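Local coordinates for protein PrgA (Enterococcus faecalis, PDB 6Z9K) that extends far outside the cell and provides surface exclusion against unwanted conjugation, this chain being its metal-binding CAP domain, at residues L181-S184 against H185-S188. Sequence-based numbering, arbitrary orientation.
Sequences LGYS and HLHS
H187 reaches back to Y183 with both backbone and ring at the start of helix 184-189. Two hydrogen bonds of the i to i+4 kind build this first turn. H187 N donates to Y183 O at 3.1 Å, nearly straight (168°). S188 N donates to S184 O at 2.9 Å, and this second bond is more bent. Ahead of them L181 to S184 form a type I' turn, with G182 and Y183 both at positive phi, and Y183 takes the N-cap position.

The ring of H187 stands over the cap. Y183 O is set against the middle of this imidazole, 3.1 Å from its plane, and Y183 CB makes a CH-pi contact 4.0 Å from the ring centroid. H187 NE2 is hydrogen-bonded to D27. The phenol runs alongside L186, whose CD2 approaches it obliquely, 3.9 Å from Y183 CD1; Y183 OH is hydrogen-bonded to E39.

The H185 imidazole leaves the helix at roughly a right angle to that of H187. With CG anti to the carbonyl carbon (chi1 -55°), the ring comes back beside the turn: L181 CD1 lies 3.6 Å from H185 CE1, at the ring edge, and S184 OG hangs above one face, displaced from the middle.

H185 is a magnesium ligand, and its ND1 is hydrogen-bonded to D178, whose other carboxylate oxygen takes L186 N. D178 thus ties the ring to the helix start as a second-shell partner, while L181 and S184 border the imidazole, consistent with a ring held in position for the metal.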
loop_
_atom_site.group_PDB
_atom_site.type_symbol
_atom_site.label_atom_id
_atom_site.label_comp_id
_atom_site.label_asym_id
_atom_site.label_seq_id
_atom_site.Cartn_x
_atom_site.Cartn_y
_atom_site.Cartn_z
ATOM N N LEU A 181 -11.117 -7.647 -10.783
ATOM C CA LEU A 181 -11.546 -7.549 -9.360
ATOM C C LEU A 181 -12.493 -6.351 -9.221
ATOM O O LEU A 181 -12.630 -5.757 -8.070
ATOM C CB LEU A 181 -10.273 -7.419 -8.516
ATOM C CG LEU A 181 -9.368 -8.660 -8.482
ATOM C CD1 LEU A 181 -8.019 -8.324 -7.869
ATOM C CD2 LEU A 181 -10.036 -9.808 -7.729
ATOM N N GLY A 182 -13.044 -5.946 -10.370
ATOM C CA GLY A 182 -14.027 -4.866 -10.513
ATOM C C GLY A 182 -13.513 -3.519 -10.058
ATOM O O GLY A 182 -14.309 -2.733 -9.551
ATOM N N TYR A 183 -12.200 -3.292 -10.142
ATOM C CA TYR A 183 -11.582 -2.005 -9.740
ATOM C C TYR A 183 -11.856 -1.626 -8.293
ATOM O O TYR A 183 -11.680 -0.463 -7.981
ATOM C CB TYR A 183 -12.072 -0.939 -10.727
ATOM C CG TYR A 183 -11.615 -1.228 -12.138
ATOM C CD1 TYR A 183 -10.299 -1.005 -12.501
ATOM C CD2 TYR A 183 -12.454 -1.778 -13.081
ATOM C CE1 TYR A 183 -9.827 -1.300 -13.765
ATOM C CE2 TYR A 183 -12.002 -2.055 -14.369
ATOM C CZ TYR A 183 -10.679 -1.815 -14.714
ATOM O OH TYR A 183 -10.217 -2.138 -15.961
ATOM N N SER A 184 -12.123 -2.586 -7.394
ATOM C CA SER A 184 -12.318 -2.242 -5.962
ATOM C C SER A 184 -11.044 -1.637 -5.374
ATOM O O SER A 184 -11.130 -0.734 -4.498
ATOM C CB SER A 184 -12.772 -3.444 -5.190
ATOM O OG SER A 184 -11.850 -4.469 -5.394
ATOM N N HIS A 185 -9.874 -2.137 -5.750
ATOM C CA HIS A 185 -8.610 -1.638 -5.138
ATOM C C HIS A 185 -8.209 -0.272 -5.694
ATOM O O HIS A 185 -7.789 0.612 -4.934
ATOM C CB HIS A 185 -7.448 -2.575 -5.419
ATOM C CG HIS A 185 -7.762 -3.952 -4.984
ATOM N ND1 HIS A 185 -8.180 -4.920 -5.874
ATOM C CD2 HIS A 185 -7.862 -4.481 -3.753
ATOM C CE1 HIS A 185 -8.483 -6.029 -5.196
ATOM N NE2 HIS A 185 -8.287 -5.797 -3.882
ATOM N N LEU A 186 -8.355 -0.105 -6.992
ATOM C CA LEU A 186 -8.203 1.254 -7.586
ATOM C C LEU A 186 -9.051 2.257 -6.789
ATOM O O LEU A 186 -8.520 3.337 -6.354
ATOM C CB LEU A 186 -8.589 1.237 -9.059
ATOM C CG LEU A 186 -8.739 2.622 -9.680
ATOM C CD1 LEU A 186 -7.387 3.254 -9.877
ATOM C CD2 LEU A 186 -9.485 2.534 -11.002
ATOM N N HIS A 187 -10.355 1.982 -6.633
ATOM C CA HIS A 187 -11.283 2.918 -5.976
ATOM C C HIS A 187 -10.898 3.121 -4.519
ATOM O O HIS A 187 -10.948 4.252 -4.008
ATOM C CB HIS A 187 -12.723 2.403 -6.115
ATOM C CG HIS A 187 -13.135 2.295 -7.540
ATOM N ND1 HIS A 187 -14.216 1.531 -7.929
ATOM C CD2 HIS A 187 -12.565 2.783 -8.666
ATOM C CE1 HIS A 187 -14.320 1.576 -9.235
ATOM N NE2 HIS A 187 -13.331 2.356 -9.727
ATOM N N SER A 188 -10.478 2.048 -3.852
ATOM C CA SER A 188 -10.130 2.162 -2.442
ATOM C C SER A 188 -8.859 2.980 -2.209
ATOM O O SER A 188 -8.835 3.840 -1.331
ATOM C CB SER A 188 -10.024 0.780 -1.858
ATOM O OG SER A 188 -9.715 0.903 -0.494
#